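Local coordinates for CIR protein (Plasmodium chabaudi chabaudi, PDB 6ZYV), which is of unknown function but belongs to the Plasmodium interspersed repeat (PIR) family of variant antigens linked with infected red blood cells, at residues A[162-167]-A[186-191]; A[166-171]-A[220-225]. The protein carries 5 engineered substitutions. All blocks are in the same frame, centred on the assembly; numbering follows the deposited sequence.

Overall arrangement
Both contacts use helix 154-174, which meets helix 181-198 in contact 1 and helix 213-226 in contact 2; their centres lie about 10 Å apart, on the same side of the chain's centre. M167 belongs to both and ties the two interfaces together. Contact 1 joins antiparallel helices and is largely buried: an aromatic ring and a methionine methyl make its apolar part, and a serine-glutamate bond its more accessible side. Contact 2 joins helices running in roughly the same direction and is only partly buried. There a leucine sits over a tyrosine ring, an asparagine binds the phenol oxygen, and a lysine borders the apolar patch.

Contact 1 (A[162-167]-A[186-191]); sequences KSLCNM and QNFVDE
F188 CG stands anti to the backbone N (chi1 174°), and M167 CE is brought to it by a bend at chi3 (-70°). The two side chains cross at about a right angle. M167 CE lies obliquely to the ring, 3.6 Å from F188 CG, and also touches F188 CB. SD of M167 is 5.5 Å from the centroid of the F188 ring, again at a slant, in a Met-aromatic contact. Farther out on the ring, L164 CB packs 3.8 Å from F188 CE1 and also reaches CZ. S163 CB comes instead to the ring edge, near its plane, 4.1 Å from CD1 of F188. One hydrogen bond adds a polar clasp: S163 OG donates to E191 OE1 (2.9 Å), which accepts on its syn lone pair, the side of the other oxygen. The E191 chain, extended beyond CG, reaches across to the serine. S163 OG also makes a weak hydrogen bond to D159 O one turn earlier. Around the pair, Y219 meets the F188 ring with their planes only slightly inclined, L237 and I160 add apolar contacts to F188, and Y178 touches M167. Next to L164, C165 is bonded to C12 in a disulfide that fastens helix 154-174 to the N-terminal part of the chain. The segments run at 173° with axes 10.5 Å apart, the geometry of an antiparallel helical hairpin within the largely helical PIR ectodomain.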
ATOM      1  N   LYS A 162      -8.411   0.885   1.482  1.00 44.75           N
ATOM      2  CA  LYS A 162      -9.044   0.463   0.237  1.00 46.64           C
ATOM      3  C   LYS A 162     -10.246   1.360  -0.080  1.00 46.66           C
ATOM      4  O   LYS A 162     -10.408   1.759  -1.225  1.00 47.48           O
ATOM      5  CB  LYS A 162      -9.497  -1.000   0.344  1.00 50.11           C
ATOM      6  CG  LYS A 162      -8.548  -1.990  -0.318  1.00 56.19           C
ATOM      7  CD  LYS A 162      -9.271  -3.248  -0.847  1.00 62.27           C
ATOM      8  CE  LYS A 162      -9.946  -4.071   0.237  1.00 67.41           C
ATOM      9  NZ  LYS A 162     -10.350  -5.427  -0.258  1.00 70.19           N
ATOM     10  N   SER A 163     -11.064   1.699   0.931  1.00 45.80           N
ATOM     11  CA  SER A 163     -12.207   2.602   0.777  1.00 46.17           C
ATOM     12  C   SER A 163     -11.745   3.997   0.365  1.00 46.18           C
ATOM     13  O   SER A 163     -12.408   4.649  -0.445  1.00 46.73           O
ATOM     14  CB  SER A 163     -13.004   2.693   2.068  1.00 47.40           C
ATOM     15  OG  SER A 163     -13.702   1.481   2.283  1.00 52.19           O
ATOM     16  N   LEU A 164     -10.599   4.448   0.901  1.00 45.19           N
ATOM     17  CA  LEU A 164     -10.024   5.727   0.520  1.00 45.37           C
ATOM     18  C   LEU A 164      -9.569   5.654  -0.949  1.00 46.73           C
ATOM     19  O   LEU A 164      -9.842   6.580  -1.716  1.00 47.95           O
ATOM     20  CB  LEU A 164      -8.841   6.053   1.439  1.00 44.59           C
ATOM     21  CG  LEU A 164      -8.081   7.332   1.139  1.00 45.11           C
ATOM     22  CD1 LEU A 164      -9.035   8.559   1.200  1.00 45.32           C
ATOM     23  CD2 LEU A 164      -6.938   7.498   2.147  1.00 45.02           C
ATOM     24  N   CYS A 165      -8.926   4.538  -1.353  1.00 46.40           N
ATOM     25  CA  CYS A 165      -8.479   4.309  -2.731  1.00 46.99           C
ATOM     26  C   CYS A 165      -9.644   4.287  -3.719  1.00 48.19           C
ATOM     27  O   CYS A 165      -9.489   4.760  -4.837  1.00 48.48           O
ATOM     28  CB  CYS A 165      -7.615   3.052  -2.836  1.00 47.34           C
ATOM     29  SG  CYS A 165      -5.897   3.296  -2.321  1.00 50.84           S
ATOM     30  N   ASN A 166     -10.822   3.804  -3.305  1.00 49.05           N
ATOM     31  CA  ASN A 166     -12.000   3.803  -4.175  1.00 50.89           C
ATOM     32  C   ASN A 166     -12.433   5.234  -4.498  1.00 50.25           C
ATOM     33  O   ASN A 166     -12.803   5.511  -5.639  1.00 50.17           O
ATOM     34  CB  ASN A 166     -13.154   3.006  -3.566  1.00 54.49           C
ATOM     35  CG  ASN A 166     -12.862   1.523  -3.484  1.00 62.33           C
ATOM     36  OD1 ASN A 166     -12.128   0.955  -4.306  1.00 65.02           O
ATOM     37  ND2 ASN A 166     -13.434   0.851  -2.485  1.00 64.11           N
ATOM     38  N   MET A 167     -12.328   6.162  -3.517  1.00 49.00           N
ATOM     39  CA  MET A 167     -12.668   7.561  -3.769  1.00 48.61           C
ATOM     40  C   MET A 167     -11.649   8.194  -4.733  1.00 47.89           C
ATOM     41  O   MET A 167     -12.037   8.940  -5.624  1.00 47.44           O
ATOM     42  CB  MET A 167     -12.776   8.349  -2.456  1.00 48.50           C
ATOM     43  CG  MET A 167     -13.910   7.873  -1.574  1.00 50.19           C
ATOM     44  SD  MET A 167     -14.143   8.988  -0.171  1.00 52.83           S
ATOM     45  CE  MET A 167     -12.680   8.611   0.745  1.00 51.22           C
ATOM     46  N   GLN A 186     -18.361  11.323   3.608  1.00 49.40           N
ATOM     47  CA  GLN A 186     -19.165  11.136   4.819  1.00 50.88           C
ATOM     48  C   GLN A 186     -19.283   9.658   5.178  1.00 51.02           C
ATOM     49  O   GLN A 186     -19.150   9.315   6.349  1.00 50.74           O
ATOM     50  CB  GLN A 186     -20.554  11.792   4.701  1.00 53.63           C
ATOM     51  CG  GLN A 186     -21.291  11.909   6.069  1.00 58.85           C
ATOM     52  CD  GLN A 186     -20.752  12.942   7.065  1.00 64.03           C
ATOM     53  OE1 GLN A 186     -20.785  14.163   6.829  1.00 66.93           O
ATOM     54  NE2 GLN A 186     -20.238  12.478   8.208  1.00 63.51           N
ATOM     55  N   ASN A 187     -19.470   8.780   4.179  1.00 50.99           N
ATOM     56  CA  ASN A 187     -19.499   7.338   4.428  1.00 51.41           C
ATOM     57  C   ASN A 187     -18.115   6.855   4.900  1.00 50.99           C
ATOM     58  O   ASN A 187     -18.031   6.001   5.775  1.00 52.49           O
ATOM     59  CB  ASN A 187     -19.912   6.572   3.176  1.00 52.81           C
ATOM     60  CG  ASN A 187     -21.380   6.707   2.841  1.00 56.95           C
ATOM     61  OD1 ASN A 187     -22.200   7.047   3.685  1.00 59.76           O
ATOM     62  ND2 ASN A 187     -21.748   6.437   1.610  1.00 57.75           N
ATOM     63  N   PHE A 188     -17.041   7.395   4.320  1.00 48.93           N
ATOM     64  CA  PHE A 188     -15.674   7.056   4.682  1.00 47.03           C
ATOM     65  C   PHE A 188     -15.360   7.416   6.153  1.00 47.16           C
ATOM     66  O   PHE A 188     -14.837   6.574   6.876  1.00 47.51           O
ATOM     67  CB  PHE A 188     -14.688   7.732   3.716  1.00 45.52           C
ATOM     68  CG  PHE A 188     -13.240   7.538   4.124  1.00 44.65           C
ATOM     69  CD1 PHE A 188     -12.590   6.328   3.896  1.00 45.04           C
ATOM     70  CD2 PHE A 188     -12.554   8.540   4.794  1.00 44.15           C
ATOM     71  CE1 PHE A 188     -11.277   6.136   4.326  1.00 44.94           C
ATOM     72  CE2 PHE A 188     -11.259   8.341   5.234  1.00 44.15           C
ATOM     73  CZ  PHE A 188     -10.615   7.154   4.973  1.00 43.99           C
ATOM     74  N   VAL A 189     -15.676   8.646   6.593  1.00 46.93           N
ATOM     75  CA  VAL A 189     -15.412   9.059   7.963  1.00 47.01           C
ATOM     76  C   VAL A 189     -16.254   8.235   8.960  1.00 48.11           C
ATOM     77  O   VAL A 189     -15.749   7.880  10.033  1.00 47.97           O
ATOM     78  CB  VAL A 189     -15.500  10.594   8.202  1.00 47.05           C
ATOM     79  CG1 VAL A 189     -14.567  11.353   7.278  1.00 46.48           C
ATOM     80  CG2 VAL A 189     -16.911  11.135   8.161  1.00 48.84           C
ATOM     81  N   ASP A 190     -17.495   7.867   8.588  1.00 48.58           N
ATOM     82  CA  ASP A 190     -18.334   7.027   9.452  1.00 50.12           C
ATOM     83  C   ASP A 190     -17.746   5.608   9.539  1.00 49.89           C
ATOM     84  O   ASP A 190     -17.722   5.023  10.607  1.00 50.31           O
ATOM     85  CB  ASP A 190     -19.774   6.958   8.915  1.00 53.35           C
ATOM     86  CG  ASP A 190     -20.581   8.241   9.082  1.00 61.62           C
ATOM     87  OD1 ASP A 190     -20.105   9.163   9.781  1.00 62.46           O
ATOM     88  OD2 ASP A 190     -21.689   8.323   8.513  1.00 66.64           O
ATOM     89  N   GLU A 191     -17.260   5.073   8.418  1.00 49.22           N
ATOM     90  CA  GLU A 191     -16.646   3.751   8.348  1.00 49.14           C
ATOM     91  C   GLU A 191     -15.348   3.720   9.181  1.00 48.13           C
ATOM     92  O   GLU A 191     -15.085   2.751   9.887  1.00 48.21           O
ATOM     93  CB  GLU A 191     -16.349   3.393   6.885  1.00 50.31           C
ATOM     94  CG  GLU A 191     -15.841   1.976   6.704  1.00 56.73           C
ATOM     95  CD  GLU A 191     -15.307   1.633   5.319  1.00 64.43           C
ATOM     96  OE1 GLU A 191     -15.309   2.529   4.442  1.00 64.68           O
ATOM     97  OE2 GLU A 191     -14.879   0.472   5.112  1.00 68.76           O
TER

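Contact 2 (A[166-171]-A[220-225]); sequences NMYNEL and DNLIKK
L222 is the main bump of this interface, fitting among Y168, M167 and L171 on segment 166-171. Its CD2 methyl sits over the centre of the Y168 ring, 4.1 Å from the centroid and almost on the ring normal, a CH-pi contact. L222 CB packs 3.8 Å from Y168 CE1, and the two side chains slide past each other in opposite directions. The other branch, CD1, reaches M167 SD, and the two side chains cross at about a right angle. From the next turn, L171 CD2 comes 4.0 Å from L222 CD2, so L222 CD2 touches both Y168 and L171. L171, with CG anti to the backbone N, also has CD2 3.7 Å from K225 CB; beyond CB the lysine bends at chi2 and its ammonium end turns off from the interface, leaving its aliphatic base as the border of the apolar patch.

The outer part of the tyrosine lies beside N221. Ring and amide planes are only 7° apart, and N221 ND2 approaches at the ring edge to donate to Y168 OH at 3.0 Å, with an N-H...O angle of 162° and the oxygen close to the amide plane. This nearly flat pairing is extended at both ends: Y168 OH also hydrogen-bonds to G218 O, and N221 ND2 to D6 OD1. The phenol oxygen thus links helix 154-174 to two residues of helix 213-226.

The segments run in similar directions, 24° apart, with axes 10.7 Å from each other. Helix 181-198 adjoins both: D184 touches M167 and C181 touches L222, so helices 154-174, 181-198 and 213-226 pack as a three-helix group, with the loop residue Y178 against E170.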
ATOM      1  N   ASN A 166     -10.822   3.804  -3.305  1.00 49.05           N
ATOM      2  CA  ASN A 166     -12.000   3.803  -4.175  1.00 50.89           C
ATOM      3  C   ASN A 166     -12.433   5.234  -4.498  1.00 50.25           C
ATOM      4  O   ASN A 166     -12.803   5.511  -5.639  1.00 50.17           O
ATOM      5  CB  ASN A 166     -13.154   3.006  -3.566  1.00 54.49           C
ATOM      6  CG  ASN A 166     -12.862   1.523  -3.484  1.00 62.33           C
ATOM      7  OD1 ASN A 166     -12.128   0.955  -4.306  1.00 65.02           O
ATOM      8  ND2 ASN A 166     -13.434   0.851  -2.485  1.00 64.11           N
ATOM      9  N   MET A 167     -12.328   6.162  -3.517  1.00 49.00           N
ATOM     10  CA  MET A 167     -12.668   7.561  -3.769  1.00 48.61           C
ATOM     11  C   MET A 167     -11.649   8.194  -4.733  1.00 47.89           C
ATOM     12  O   MET A 167     -12.037   8.940  -5.624  1.00 47.44           O
ATOM     13  CB  MET A 167     -12.776   8.349  -2.456  1.00 48.50           C
ATOM     14  CG  MET A 167     -13.910   7.873  -1.574  1.00 50.19           C
ATOM     15  SD  MET A 167     -14.143   8.988  -0.171  1.00 52.83           S
ATOM     16  CE  MET A 167     -12.680   8.611   0.745  1.00 51.22           C
ATOM     17  N   TYR A 168     -10.355   7.855  -4.588  1.00 47.71           N
ATOM     18  CA  TYR A 168      -9.317   8.336  -5.514  1.00 48.47           C
ATOM     19  C   TYR A 168      -9.579   7.862  -6.951  1.00 52.44           C
ATOM     20  O   TYR A 168      -9.357   8.618  -7.897  1.00 53.06           O
ATOM     21  CB  TYR A 168      -7.913   7.900  -5.068  1.00 45.78           C
ATOM     22  CG  TYR A 168      -7.244   8.871  -4.120  1.00 43.58           C
ATOM     23  CD1 TYR A 168      -7.423   8.766  -2.745  1.00 43.43           C
ATOM     24  CD2 TYR A 168      -6.450   9.903  -4.596  1.00 42.77           C
ATOM     25  CE1 TYR A 168      -6.796   9.639  -1.865  1.00 43.12           C
ATOM     26  CE2 TYR A 168      -5.838  10.801  -3.728  1.00 43.28           C
ATOM     27  CZ  TYR A 168      -6.012  10.664  -2.359  1.00 43.76           C
ATOM     28  OH  TYR A 168      -5.419  11.529  -1.468  1.00 44.02           O
ATOM     29  N   ASN A 169     -10.047   6.617  -7.108  1.00 55.19           N
ATOM     30  CA  ASN A 169     -10.377   6.037  -8.417  1.00 58.75           C
ATOM     31  C   ASN A 169     -11.580   6.762  -9.004  1.00 61.45           C
ATOM     32  O   ASN A 169     -11.604   7.019 -10.199  1.00 62.51           O
ATOM     33  CB  ASN A 169     -10.682   4.531  -8.296  1.00 61.77           C
ATOM     34  CG  ASN A 169     -11.107   3.870  -9.601  1.00 69.62           C
ATOM     35  OD1 ASN A 169     -12.175   3.228  -9.691  1.00 73.10           O
ATOM     36  ND2 ASN A 169     -10.295   4.032 -10.658  1.00 70.43           N
ATOM     37  N   GLU A 170     -12.579   7.089  -8.176  1.00 62.50           N
ATOM     38  CA  GLU A 170     -13.747   7.825  -8.627  1.00 65.16           C
ATOM     39  C   GLU A 170     -13.359   9.217  -9.104  1.00 67.70           C
ATOM     40  O   GLU A 170     -13.791   9.647 -10.169  1.00 68.41           O
ATOM     41  CB  GLU A 170     -14.801   7.905  -7.516  1.00 66.80           C
ATOM     42  CG  GLU A 170     -15.569   6.620  -7.303  1.00 71.60           C
ATOM     43  CD  GLU A 170     -16.207   6.110  -8.578  1.00 80.00           C
ATOM     44  OE1 GLU A 170     -17.026   6.856  -9.167  1.00 81.14           O
ATOM     45  OE2 GLU A 170     -15.846   4.992  -9.013  1.00 82.95           O
ATOM     46  N   LEU A 171     -12.510   9.900  -8.347  1.00 68.87           N
ATOM     47  CA  LEU A 171     -12.023  11.221  -8.720  1.00 71.81           C
ATOM     48  C   LEU A 171     -11.229  11.158 -10.036  1.00 75.30           C
ATOM     49  O   LEU A 171     -11.313  12.063 -10.852  1.00 75.79           O
ATOM     50  CB  LEU A 171     -11.130  11.739  -7.589  1.00 71.06           C
ATOM     51  CG  LEU A 171     -10.433  13.047  -7.828  1.00 72.46           C
ATOM     52  CD1 LEU A 171     -11.405  14.193  -7.708  1.00 73.53           C
ATOM     53  CD2 LEU A 171      -9.283  13.213  -6.875  1.00 72.51           C
ATOM     54  N   ASP A 220      -7.063  14.076   3.613  1.00 43.38           N
ATOM     55  CA  ASP A 220      -6.877  15.518   3.481  1.00 45.77           C
ATOM     56  C   ASP A 220      -6.606  15.892   2.023  1.00 45.63           C
ATOM     57  O   ASP A 220      -7.211  16.837   1.509  1.00 46.39           O
ATOM     58  CB  ASP A 220      -5.713  16.014   4.363  1.00 51.39           C
ATOM     59  CG  ASP A 220      -6.031  16.201   5.839  1.00 65.42           C
ATOM     60  OD1 ASP A 220      -7.243  16.150   6.208  1.00 68.51           O
ATOM     61  OD2 ASP A 220      -5.068  16.375   6.638  1.00 70.69           O
ATOM     62  N   ASN A 221      -5.754  15.115   1.339  1.00 44.24           N
ATOM     63  CA  ASN A 221      -5.460  15.403  -0.056  1.00 44.24           C
ATOM     64  C   ASN A 221      -6.696  15.158  -0.918  1.00 44.00           C
ATOM     65  O   ASN A 221      -6.980  15.952  -1.811  1.00 44.12           O
ATOM     66  CB  ASN A 221      -4.250  14.624  -0.568  1.00 45.12           C
ATOM     67  CG  ASN A 221      -4.015  14.881  -2.052  1.00 51.17           C
ATOM     68  OD1 ASN A 221      -3.445  15.922  -2.438  1.00 54.74           O
ATOM     69  ND2 ASN A 221      -4.525  13.987  -2.921  1.00 49.62           N
ATOM     70  N   LEU A 222      -7.428  14.068  -0.653  1.00 43.48           N
ATOM     71  CA  LEU A 222      -8.614  13.740  -1.438  1.00 44.41           C
ATOM     72  C   LEU A 222      -9.676  14.890  -1.426  1.00 45.80           C
ATOM     73  O   LEU A 222     -10.135  15.321  -2.493  1.00 46.40           O
ATOM     74  CB  LEU A 222      -9.201  12.402  -0.944  1.00 43.76           C
ATOM     75  CG  LEU A 222     -10.351  11.730  -1.723  1.00 46.04           C
ATOM     76  CD1 LEU A 222     -11.724  12.236  -1.257  1.00 48.00           C
ATOM     77  CD2 LEU A 222     -10.166  11.796  -3.240  1.00 46.11           C
ATOM     78  N   ILE A 223     -10.012  15.399  -0.238  1.00 45.36           N
ATOM     79  CA  ILE A 223     -11.028  16.429  -0.132  1.00 46.63           C
ATOM     80  C   ILE A 223     -10.542  17.773  -0.699  1.00 47.95           C
ATOM     81  O   ILE A 223     -11.350  18.510  -1.267  1.00 48.67           O
ATOM     82  CB  ILE A 223     -11.627  16.522   1.295  1.00 46.45           C
ATOM     83  CG1 ILE A 223     -10.618  17.047   2.336  1.00 46.79           C
ATOM     84  CG2 ILE A 223     -12.208  15.159   1.691  1.00 46.26           C
ATOM     85  CD1 ILE A 223     -11.160  17.052   3.844  1.00 47.69           C
ATOM     86  N   LYS A 224      -9.231  18.056  -0.630  1.00 47.75           N
ATOM     87  CA  LYS A 224      -8.667  19.242  -1.252  1.00 49.01           C
ATOM     88  C   LYS A 224      -8.834  19.128  -2.789  1.00 50.17           C
ATOM     89  O   LYS A 224      -9.124  20.123  -3.433  1.00 51.15           O
ATOM     90  CB  LYS A 224      -7.170  19.379  -0.920  1.00 50.57           C
ATOM     91  CG  LYS A 224      -6.883  19.921   0.475  1.00 55.38           C
ATOM     92  CD  LYS A 224      -5.383  19.872   0.776  1.00 59.45           C
ATOM     93  CE  LYS A 224      -5.023  20.472   2.113  1.00 64.06           C
ATOM     94  NZ  LYS A 224      -3.541  20.578   2.287  1.00 66.20           N
ATOM     95  N   LYS A 225      -8.643  17.915  -3.369  1.00 49.84           N
ATOM     96  CA  LYS A 225      -8.776  17.689  -4.808  1.00 50.63           C
ATOM     97  C   LYS A 225     -10.239  17.761  -5.247  1.00 51.49           C
ATOM     98  O   LYS A 225     -10.524  18.347  -6.280  1.00 52.77           O
ATOM     99  CB  LYS A 225      -8.112  16.367  -5.266  1.00 51.42           C
ATOM    100  CG  LYS A 225      -6.585  16.348  -5.138  1.00 52.96           C
ATOM    101  CD  LYS A 225      -5.897  17.420  -6.007  1.00 56.62           C
ATOM    102  CE  LYS A 225      -4.401  17.531  -5.757  1.00 59.36           C
ATOM    103  NZ  LYS A 225      -3.711  18.358  -6.801  1.00 62.45           N
TER